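Uncharacterized protein (Bacteroides uniformis ATCC 8492, PDB 4Q68) probably acts as an N-acetylmuramoyl-L-alanine amidase of the NlpC/P60 family, cleaving the amide bond between N-acetylmuramic acid and L-alanine in peptidoglycan fragments. Local coordinates at residues T42-V45 against E46-A50; K162-A165 against D166-W170; H89-A92 against D93-N97; K144-E147 against Q148-G152. All coordinates share one frame; numbering follows the deposited sequence.

Contact 1: T42-V45 against E46-A50; sequences TTLV and EYVLA
Thr43 and Tyr47, one turn apart on helix 41-53, lie side by side and point the same way. Tyr47 CG is anti to its carbonyl carbon (chi1 -60°), which swings the ring back along the helix until one face rests over the Thr43 carbonyl oxygen, with Tyr47 CD2 3.1 Å from Thr43 O. Farther out, Tyr47 CE2 comes within 3.7 Å of Thr43 CB. A water then bridges the two hydroxyls, 2.9 Å from Thr43 OG1 and 2.8 Å from Tyr47 OH, while Tyr47 OH also meets the backbone N of Asn35. On another flank, Leu44 and Val48 run alongside each other, touching through Leu44 CD1 and Val48 CG2 at 3.9 Å. Glu46 starts much as Tyr47 does, its CG 3.3 Å from Thr42 O, and then extends. Beneath these side chains run regular i to i+4 bonds such as Val48 N to Leu44 O. In NlpC/P60 enzymes a helix packed on the central sheet carries the nucleophilic cysteine at its start, and helix 41-53 probably corresponds to it. Both carboxylate oxygens of buried Glu46 are engaged, by Arg75 and Trp94, so its charge is probably balanced inside the protein.

Contact 2: K162-A165 against D166-W170; sequences KLPA and DGLPW
Pro164 and Leu168 pack tightly, crossing at about a right angle where the chain doubles back, in the loop between strands 158-159 and 176-181. Leu168 CD2 lies 3.6 Å from Pro164 CD and slightly farther from CG of the same ring. The first torsion of Leu168 (chi1 -66°) sets CG beside its own backbone N, which sends one methyl to the ring and leaves the other, CD1, 3.9 Å from Lys162 O. Gly167 O also packs against the ring, 3.4 Å from Pro164 CG. One hydrogen bond closes the type I beta turn that runs from Pro164 to Gly167: Gly167 N donates to Pro164 O over 3.0 Å, approaching from above the carbonyl plane instead of along a lone pair. Gly167 itself has positive phi (70°), and this turns the chain back so that Leu168 can meet Pro164. The other side is looser. Ala165 and Asp166 occupy the corner of the turn, and the side chain of exposed Asp166 is about 5 Å from a sodium ion. Lys162, also exposed, stretches away from the turn to a salt bridge with Asp114. Around the turn, Leu163 packs on Leu220 and Leu224 of helix 220-225, and Leu168 on Leu158 of strand 158-159. Ala165 shares backbone hydrogen bonding with Leu201 of strand 200-207, while Trp170 leans on helix 107-111.

Contact 3: H89-A92 against D93-N97; sequences HYIA and DWINN. With NAG (2-acetamido-2-deoxy-beta-D-glucopyranose), chain B.
Ala92 and Asn96 are joined by a backbone bond, Asn96 N to Ala92 O at 3.0 Å. The amide of Asn96 also leans back over that acceptor, bringing Asn96 CG to 3.1 Å from Ala92 O without adding a hydrogen bond. Ile91 works through both branches. Its CG2, anti to the backbone N, reaches Ile95 CD1 at 3.9 Å, the two side chains crossing at about a right angle, whereas Ile91 CD1 lies alongside Trp94 and approaches Trp94 CB at 4.2 Å. Asp93 CB lies 3.2 Å from the N-cap carbonyl, Tyr90 O. These residues open helix 91-100, with Tyr90 at the N-cap position. Asp93 is three residues on, the place from which a side chain would complete a capping box by bonding the N-cap backbone N. Here a water does so instead, donating to Asp93 OD2 at 2.8 Å and accepting from Tyr90 N at 3.1 Å. The carboxylate has a further partner in Arg77, a salt bridge that helps hold OD2 in place, and Asp187 accepts from Ala92 N at the same helix start. Just ahead of the helix, the ring of His89 meets the NAG sugar at its edge: His89 ND1 is hydrogen-bonded to NAG O3 at an unusually short 2.5 Å, and His89 NE2 to the carbonyl oxygen of Tyr84.

Contact 4: K144-E147 against Q148-G152; sequences KKIE and QSLSG
Glu147 O is gripped twice by Ser151, at the place where helix 137-150 ends. Ser151 N donates to it over 3.0 Å and Ser151 OG over 2.8 Å, the two donors reaching the oxygen from opposite faces of its carbonyl plane. A chi1 of -67° keeps OG beside the serine's own backbone N and so within range of the same acceptor. The hydroxyl is also bonded to Ile120 N, which ties the helix end to the loop that holds Ile120. Upstream, the ordinary helical bonds continue, among them Leu150 N to Ile146 O. Water adds a more tentative link, 2.9 Å from Lys145 O and 3.0 Å from Ser149 OG, since Ser149 has a second conformer. The apolar share belongs to Ile146 and Leu150, lying side by side and pointing the same way, with Ile146 CG2 3.9 Å from Leu150 CD1. Leu150 CG also rests 3.3 Å from Ile146 O. Charged groups lie mainly outward: Lys144 and Lys145 extend from the exposed flank, but buried Glu147 turns inward, its carboxylate bonded to Tyr90 and Ser124. Ile146 and Leu150 cover Asp93 on helix 91-100, Glu147 packs on Met123 of helix 122-125, and Gly152 leads the chain into backbone hydrogen bonding with Leu118.

In the fold
Contact 3 lies between contacts 1 and 4 and touches both. Toward contact 1, with centres 13 Å apart, the joint is Trp94 NE1 to Glu46 OE2 at 2.9 Å, backed by Trp94 CH2 on Val45 CG1. Toward contact 4, 12 Å away between centres, it is Tyr90 OH to Glu147 OE2 at 2.6 Å, with Asp93 CB 3.8 Å from Leu150 CD2. Three helices are thus joined in series. The start of helix 41-53, at contact 1, probably carries the catalytic cysteine of the family. NAG lies beside contacts 1 and 3, touching Thr43 and His89. Contact 2 stands apart, its nearest atoms about 12 Å from contact 3 and about 20 Å from contact 4.

Contact 1: T42-V45 against E46-A50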
loop_
_atom_site.group_PDB
_atom_site.type_symbol
_atom_site.label_atom_id
_atom_site.label_comp_id
_atom_site.label_asym_id
_atom_site.label_seq_id
_atom_site.Cartn_x
_atom_site.Cartn_y
_atom_site.Cartn_z
ATOM N N THR A 42 2.697 -4.908 0.897
ATOM C CA THR A 42 3.106 -3.579 0.502
ATOM C C THR A 42 4.247 -3.637 -0.515
ATOM O O THR A 42 4.218 -2.928 -1.518
ATOM C CB THR A 42 3.431 -2.741 1.748
ATOM O OG1 THR A 42 2.245 -2.642 2.549
ATOM C CG2 THR A 42 3.871 -1.343 1.376
ATOM N N THR A 43 5.254 -4.483 -0.275
ATOM C CA THR A 43 6.328 -4.542 -1.254
ATOM C C THR A 43 5.814 -5.031 -2.607
ATOM O O THR A 43 6.288 -4.563 -3.634
ATOM C CB THR A 43 7.582 -5.316 -0.820
ATOM O OG1 THR A 43 7.319 -6.718 -0.774
ATOM C CG2 THR A 43 8.122 -4.846 0.529
ATOM N N LEU A 44 4.835 -5.936 -2.626
ATOM C CA LEU A 44 4.256 -6.364 -3.899
ATOM C C LEU A 44 3.738 -5.154 -4.670
ATOM O O LEU A 44 4.037 -4.961 -5.850
ATOM C CB LEU A 44 3.115 -7.346 -3.679
ATOM C CG LEU A 44 2.332 -7.676 -4.950
ATOM C CD1 LEU A 44 3.179 -8.384 -5.990
ATOM C CD2 LEU A 44 1.144 -8.531 -4.589
ATOM N N VAL A 45 2.907 -4.354 -4.022
ATOM C CA VAL A 45 2.341 -3.185 -4.684
ATOM C C VAL A 45 3.442 -2.225 -5.154
ATOM O O VAL A 45 3.383 -1.686 -6.259
ATOM C CB VAL A 45 1.308 -2.488 -3.775
ATOM C CG1 VAL A 45 0.907 -1.126 -4.340
ATOM C CG2 VAL A 45 0.087 -3.385 -3.591
ATOM N N GLU A 46 4.441 -2.002 -4.311
ATOM C CA GLU A 46 5.538 -1.117 -4.684
ATOM C C GLU A 46 6.270 -1.616 -5.922
ATOM O O GLU A 46 6.562 -0.830 -6.824
ATOM C CB GLU A 46 6.515 -0.938 -3.524
ATOM C CG GLU A 46 5.905 -0.187 -2.367
ATOM C CD GLU A 46 6.872 0.128 -1.255
ATOM O OE1 GLU A 46 7.725 -0.746 -0.946
ATOM O OE2 GLU A 46 6.776 1.259 -0.701
ATOM N N TYR A 47 6.584 -2.907 -5.983
ATOM C CA TYR A 47 7.297 -3.432 -7.149
ATOM C C TYR A 47 6.435 -3.355 -8.407
ATOM O O TYR A 47 6.948 -3.059 -9.493
ATOM C CB TYR A 47 7.744 -4.885 -6.950
ATOM C CG TYR A 47 8.686 -5.117 -5.780
ATOM C CD1 TYR A 47 9.743 -4.260 -5.509
ATOM C CD2 TYR A 47 8.502 -6.210 -4.942
ATOM C CE1 TYR A 47 10.599 -4.496 -4.436
ATOM C CE2 TYR A 47 9.330 -6.446 -3.861
ATOM C CZ TYR A 47 10.379 -5.586 -3.602
ATOM O OH TYR A 47 11.220 -5.774 -2.518
ATOM N N VAL A 48 5.148 -3.649 -8.282
ATOM C CA VAL A 48 4.262 -3.595 -9.431
ATOM C C VAL A 48 4.134 -2.162 -9.949
ATOM O O VAL A 48 4.221 -1.909 -11.158
ATOM C CB VAL A 48 2.893 -4.203 -9.095
ATOM C CG1 VAL A 48 1.910 -3.979 -10.224
ATOM C CG2 VAL A 48 3.046 -5.710 -8.828
ATOM N N LEU A 49 3.917 -1.213 -9.048
ATOM C CA LEU A 49 3.816 0.187 -9.433
ATOM C C LEU A 49 5.130 0.674 -10.042
ATOM O O LEU A 49 5.129 1.371 -11.058
ATOM C CB LEU A 49 3.420 1.028 -8.213
ATOM C CG LEU A 49 3.260 2.534 -8.442
ATOM C CD1 LEU A 49 2.207 2.871 -9.489
ATOM C CD2 LEU A 49 2.936 3.210 -7.125
ATOM N N ALA A 50 6.259 0.312 -9.442
ATOM C CA ALA A 50 7.574 0.745 -9.972
ATOM C C ALA A 50 7.785 0.219 -11.377
ATOM O O ALA A 50 8.236 0.947 -12.251
ATOM C CB ALA A 50 8.686 0.291 -9.062
HETATM O O HOH W 1 10.059 -7.599 -0.807
#

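Contact 2: K162-A165 against D166-W170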
loop_
_atom_site.group_PDB
_atom_site.type_symbol
_atom_site.label_atom_id
_atom_site.label_comp_id
_atom_site.label_asym_id
_atom_site.label_seq_id
_atom_site.Cartn_x
_atom_site.Cartn_y
_atom_site.Cartn_z
ATOM N N LYS A 162 -20.506 -0.548 1.693
ATOM C CA LYS A 162 -20.831 0.129 0.448
ATOM C C LYS A 162 -20.053 -0.425 -0.739
ATOM O O LYS A 162 -20.170 0.108 -1.842
ATOM C CB LYS A 162 -20.622 1.633 0.603
ATOM C CG LYS A 162 -21.514 2.228 1.678
ATOM C CD LYS A 162 -21.441 3.735 1.725
ATOM C CE LYS A 162 -22.280 4.299 2.859
ATOM N NZ LYS A 162 -22.334 5.777 2.809
ATOM N N LEU A 163 -19.289 -1.506 -0.532
ATOM C CA LEU A 163 -18.585 -2.170 -1.628
ATOM C C LEU A 163 -19.314 -3.440 -2.052
ATOM O O LEU A 163 -19.320 -4.409 -1.302
ATOM C CB LEU A 163 -17.157 -2.541 -1.233
ATOM C CG LEU A 163 -16.385 -3.186 -2.398
ATOM C CD1 LEU A 163 -16.144 -2.210 -3.550
ATOM C CD2 LEU A 163 -15.065 -3.730 -1.921
ATOM N N PRO A 164 -19.914 -3.454 -3.254
ATOM C CA PRO A 164 -20.535 -4.685 -3.717
ATOM C C PRO A 164 -19.521 -5.748 -4.134
ATOM O O PRO A 164 -18.371 -5.448 -4.458
ATOM C CB PRO A 164 -21.326 -4.225 -4.949
ATOM C CG PRO A 164 -21.476 -2.744 -4.792
ATOM C CD PRO A 164 -20.202 -2.333 -4.160
ATOM N N ALA A 165 -19.982 -6.985 -4.194
ATOM C CA ALA A 165 -19.167 -8.067 -4.732
ATOM C C ALA A 165 -18.683 -7.779 -6.150
ATOM O O ALA A 165 -17.548 -8.105 -6.488
ATOM C CB ALA A 165 -19.945 -9.376 -4.691
ATOM N N ASP A 166 -19.550 -7.163 -6.954
ATOM C CA ASP A 166 -19.231 -6.831 -8.338
ATOM C C ASP A 166 -18.598 -5.437 -8.475
ATOM O O ASP A 166 -18.523 -4.870 -9.574
ATOM C CB ASP A 166 -20.474 -6.976 -9.229
ATOM C CG ASP A 166 -20.900 -8.428 -9.423
ATOM O OD1 ASP A 166 -20.255 -9.380 -8.910
ATOM O OD2 ASP A 166 -21.901 -8.618 -10.131
ATOM N N GLY A 167 -18.092 -4.896 -7.368
ATOM C CA GLY A 167 -17.367 -3.654 -7.405
ATOM C C GLY A 167 -18.230 -2.456 -7.691
ATOM O O GLY A 167 -19.449 -2.480 -7.487
ATOM N N LEU A 168 -17.576 -1.390 -8.139
ATOM C CA LEU A 168 -18.240 -0.151 -8.514
ATOM C C LEU A 168 -17.569 0.344 -9.775
ATOM O O LEU A 168 -16.373 0.118 -9.958
ATOM C CB LEU A 168 -18.107 0.907 -7.412
ATOM C CG LEU A 168 -18.821 0.596 -6.102
ATOM C CD1 LEU A 168 -18.395 1.557 -5.010
ATOM C CD2 LEU A 168 -20.343 0.614 -6.284
ATOM N N PRO A 169 -18.310 1.055 -10.639
ATOM C CA PRO A 169 -17.728 1.395 -11.939
ATOM C C PRO A 169 -16.529 2.347 -11.888
ATOM O O PRO A 169 -15.784 2.424 -12.856
ATOM C CB PRO A 169 -18.905 2.015 -12.701
ATOM C CG PRO A 169 -19.857 2.447 -11.661
ATOM C CD PRO A 169 -19.724 1.459 -10.551
ATOM N N TRP A 170 -16.345 3.047 -10.774
ATOM C CA TRP A 170 -15.199 3.921 -10.614
ATOM C C TRP A 170 -13.971 3.231 -10.006
ATOM O O TRP A 170 -12.931 3.855 -9.880
ATOM C CB TRP A 170 -15.588 5.162 -9.809
ATOM C CG TRP A 170 -16.221 4.926 -8.489
ATOM C CD1 TRP A 170 -17.551 4.943 -8.219
ATOM C CD2 TRP A 170 -15.564 4.730 -7.236
ATOM N NE1 TRP A 170 -17.774 4.752 -6.881
ATOM C CE2 TRP A 170 -16.569 4.613 -6.254
ATOM C CE3 TRP A 170 -14.228 4.644 -6.846
ATOM C CZ2 TRP A 170 -16.277 4.432 -4.905
ATOM C CZ3 TRP A 170 -13.939 4.462 -5.502
ATOM C CH2 TRP A 170 -14.961 4.350 -4.549
#

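Contact 3: H89-A92 against D93-N97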
loop_
_atom_site.group_PDB
_atom_site.type_symbol
_atom_site.label_atom_id
_atom_site.label_comp_id
_atom_site.label_asym_id
_atom_site.label_seq_id
_atom_site.Cartn_x
_atom_site.Cartn_y
_atom_site.Cartn_z
ATOM N N HIS A 89 6.373 4.301 5.815
ATOM C CA HIS A 89 5.772 3.196 6.556
ATOM C C HIS A 89 4.253 3.267 6.621
ATOM O O HIS A 89 3.586 2.242 6.537
ATOM C CB HIS A 89 6.284 3.171 7.989
ATOM C CG HIS A 89 7.756 2.990 8.084
ATOM N ND1 HIS A 89 8.366 1.808 7.755
ATOM C CD2 HIS A 89 8.739 3.854 8.424
ATOM C CE1 HIS A 89 9.667 1.944 7.928
ATOM N NE2 HIS A 89 9.922 3.176 8.325
ATOM N N TYR A 90 3.715 4.463 6.824
ATOM C CA TYR A 90 2.276 4.626 6.928
ATOM C C TYR A 90 1.680 4.867 5.553
ATOM O O TYR A 90 2.143 5.742 4.812
ATOM C CB TYR A 90 1.925 5.765 7.870
ATOM C CG TYR A 90 2.243 5.507 9.313
ATOM C CD1 TYR A 90 1.576 4.519 10.026
ATOM C CD2 TYR A 90 3.182 6.279 9.992
ATOM C CE1 TYR A 90 1.835 4.307 11.364
ATOM C CE2 TYR A 90 3.433 6.082 11.339
ATOM C CZ TYR A 90 2.745 5.104 12.024
ATOM O OH TYR A 90 2.924 4.921 13.375
ATOM N N ILE A 91 0.640 4.119 5.217
ATOM C CA ILE A 91 0.100 4.200 3.883
ATOM C C ILE A 91 -0.535 5.560 3.594
ATOM O O ILE A 91 -0.448 6.035 2.471
ATOM C CB ILE A 91 -0.801 2.992 3.576
ATOM C CG1 ILE A 91 0.010 1.693 3.728
ATOM C CG2 ILE A 91 -1.398 3.101 2.171
ATOM C CD1 ILE A 91 1.359 1.671 2.991
ATOM N N ALA A 92 -1.091 6.250 4.588
ATOM C CA ALA A 92 -1.575 7.614 4.315
ATOM C C ALA A 92 -0.431 8.475 3.789
ATOM O O ALA A 92 -0.614 9.300 2.900
ATOM C CB ALA A 92 -2.176 8.252 5.556
ATOM N N ASP A 93 0.756 8.299 4.371
ATOM C CA ASP A 93 1.952 9.072 3.995
ATOM C C ASP A 93 2.455 8.654 2.608
ATOM O O ASP A 93 2.827 9.493 1.786
ATOM C CB ASP A 93 3.018 8.824 5.064
ATOM C CG ASP A 93 4.045 9.937 5.192
ATOM O OD1 ASP A 93 3.917 11.016 4.569
ATOM O OD2 ASP A 93 4.982 9.702 5.984
ATOM N N TRP A 94 2.442 7.348 2.358
ATOM C CA TRP A 94 2.786 6.754 1.064
ATOM C C TRP A 94 1.881 7.319 -0.044
ATOM O O TRP A 94 2.359 7.689 -1.111
ATOM C CB TRP A 94 2.653 5.238 1.214
ATOM C CG TRP A 94 3.139 4.358 0.113
ATOM C CD1 TRP A 94 4.348 3.729 0.066
ATOM C CD2 TRP A 94 2.400 3.892 -1.020
ATOM N NE1 TRP A 94 4.420 2.923 -1.035
ATOM C CE2 TRP A 94 3.233 2.991 -1.714
ATOM C CE3 TRP A 94 1.105 4.128 -1.503
ATOM C CZ2 TRP A 94 2.818 2.344 -2.877
ATOM C CZ3 TRP A 94 0.697 3.468 -2.659
ATOM C CH2 TRP A 94 1.555 2.597 -3.332
ATOM N N ILE A 95 0.583 7.390 0.238
ATOM C CA ILE A 95 -0.376 7.955 -0.696
ATOM C C ILE A 95 -0.051 9.429 -0.927
ATOM O O ILE A 95 0.005 9.883 -2.071
ATOM C CB ILE A 95 -1.805 7.785 -0.157
ATOM C CG1 ILE A 95 -2.204 6.311 -0.181
ATOM C CG2 ILE A 95 -2.795 8.656 -0.970
ATOM C CD1 ILE A 95 -3.445 5.996 0.634
ATOM N N ASN A 96 0.148 10.190 0.140
ATOM C CA ASN A 96 0.430 11.614 -0.009
ATOM C C ASN A 96 1.674 11.846 -0.853
ATOM O O ASN A 96 1.722 12.762 -1.660
ATOM C CB ASN A 96 0.613 12.280 1.360
ATOM C CG ASN A 96 -0.655 12.313 2.168
ATOM O OD1 ASN A 96 -1.736 12.081 1.646
ATOM N ND2 ASN A 96 -0.521 12.586 3.452
ATOM N N ASN A 97 2.695 11.020 -0.659
ATOM C CA ASN A 97 3.915 11.114 -1.451
ATOM C C ASN A 97 3.622 10.936 -2.943
ATOM O O ASN A 97 4.127 11.688 -3.769
ATOM C CB ASN A 97 4.910 10.061 -0.957
ATOM C CG ASN A 97 6.189 10.027 -1.754
ATOM O OD1 ASN A 97 6.956 10.988 -1.767
ATOM N ND2 ASN A 97 6.435 8.910 -2.422
HETATM C C1 NAG B . 4.378 -1.945 6.277
HETATM C C2 NAG B . 5.225 -1.310 7.370
HETATM C C3 NAG B . 6.526 -0.744 6.808
HETATM C C4 NAG B . 7.195 -1.717 5.841
HETATM C C5 NAG B . 6.202 -2.323 4.856
HETATM C C6 NAG B . 6.895 -3.373 3.997
HETATM C C7 NAG B . 4.062 -0.433 9.349
HETATM C C8 NAG B . 3.348 0.705 9.998
HETATM N N2 NAG B . 4.484 -0.275 8.091
HETATM O O1 NAG B . 3.292 -2.578 6.885
HETATM O O3 NAG B . 7.399 -0.534 7.888
HETATM O O4 NAG B . 8.256 -1.092 5.157
HETATM O O5 NAG B . 5.131 -2.908 5.564
HETATM O O6 NAG B . 7.408 -4.402 4.805
HETATM O O7 NAG B . 4.225 -1.456 10.006
HETATM O O HOH W 2 5.230 7.141 7.126
#

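Contact 4: K144-E147 against Q148-G152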
loop_
_atom_site.group_PDB
_atom_site.type_symbol
_atom_site.label_atom_id
_atom_site.label_comp_id
_atom_site.label_asym_id
_atom_site.label_seq_id
_atom_site.Cartn_x
_atom_site.Cartn_y
_atom_site.Cartn_z
ATOM N N LYS A 144 7.287 10.184 15.703
ATOM C CA LYS A 144 6.235 10.950 16.364
ATOM C C LYS A 144 5.926 12.220 15.573
ATOM O O LYS A 144 4.761 12.602 15.440
ATOM C CB LYS A 144 6.620 11.310 17.794
ATOM C CG LYS A 144 6.589 10.157 18.770
ATOM C CD LYS A 144 7.047 10.592 20.160
ATOM C CE LYS A 144 7.002 9.470 21.167
ATOM N NZ LYS A 144 7.561 9.876 22.487
ATOM N N LYS A 145 6.945 12.903 15.063
ATOM C CA LYS A 145 6.708 14.118 14.294
ATOM C C LYS A 145 5.917 13.801 13.016
ATOM O O LYS A 145 4.971 14.506 12.665
ATOM C CB LYS A 145 8.034 14.789 13.970
ATOM C CG LYS A 145 7.887 16.144 13.355
ATOM C CD LYS A 145 9.232 16.720 12.991
ATOM C CE LYS A 145 9.087 18.121 12.424
ATOM N NZ LYS A 145 10.410 18.719 12.107
ATOM N N ILE A 146 6.300 12.729 12.331
ATOM C CA ILE A 146 5.587 12.289 11.131
ATOM C C ILE A 146 4.122 11.958 11.466
ATOM O O ILE A 146 3.197 12.375 10.761
ATOM C CB ILE A 146 6.332 11.082 10.513
ATOM C CG1 ILE A 146 7.623 11.568 9.829
ATOM C CG2 ILE A 146 5.448 10.333 9.519
ATOM C CD1 ILE A 146 8.678 10.522 9.693
ATOM N N GLU A 147 3.926 11.203 12.543
ATOM C CA GLU A 147 2.594 10.800 12.991
ATOM C C GLU A 147 1.721 11.996 13.312
ATOM O O GLU A 147 0.556 12.045 12.936
ATOM C CB GLU A 147 2.719 9.921 14.227
ATOM C CG GLU A 147 3.277 8.530 13.921
ATOM C CD GLU A 147 3.708 7.759 15.147
ATOM O OE1 GLU A 147 3.677 8.342 16.253
ATOM O OE2 GLU A 147 4.111 6.577 14.989
ATOM N N GLN A 148 2.281 12.962 14.025
ATOM C CA GLN A 148 1.502 14.128 14.412
ATOM C C GLN A 148 1.100 14.938 13.165
ATOM O O GLN A 148 -0.004 15.476 13.108
ATOM C CB GLN A 148 2.268 14.969 15.440
ATOM C CG GLN A 148 2.347 14.312 16.845
ATOM C CD GLN A 148 1.064 14.425 17.671
ATOM O OE1 GLN A 148 0.165 15.196 17.343
ATOM N NE2 GLN A 148 0.983 13.657 18.754
ATOM N N SER A 149 1.988 15.021 12.174
ATOM C CA SER A 149 1.663 15.752 10.955
ATOM C C SER A 149 0.612 15.035 10.093
ATOM O O SER A 149 -0.206 15.682 9.441
ATOM C CB SER A 149 2.927 16.059 10.167
ATOM O OG SER A 149 3.741 16.967 10.898
ATOM N N LEU A 150 0.609 13.707 10.103
ATOM C CA LEU A 150 -0.393 12.937 9.356
ATOM C C LEU A 150 -1.762 12.996 10.020
ATOM O O LEU A 150 -2.791 12.984 9.347
ATOM C CB LEU A 150 0.030 11.470 9.276
ATOM C CG LEU A 150 1.215 11.154 8.371
ATOM C CD1 LEU A 150 1.728 9.764 8.644
ATOM C CD2 LEU A 150 0.857 11.294 6.899
ATOM N N SER A 151 -1.759 12.989 11.347
ATOM C CA SER A 151 -2.978 12.861 12.126
ATOM C C SER A 151 -3.812 14.133 12.072
ATOM O O SER A 151 -3.284 15.241 11.942
ATOM C CB SER A 151 -2.634 12.529 13.569
ATOM O OG SER A 151 -2.064 11.239 13.679
ATOM N N GLY A 152 -5.127 13.960 12.182
ATOM C CA GLY A 152 -6.057 15.076 12.176
ATOM C C GLY A 152 -6.568 15.447 10.803
ATOM O O GLY A 152 -7.518 16.194 10.692
HETATM O O HOH W 3 4.528 17.155 13.767
#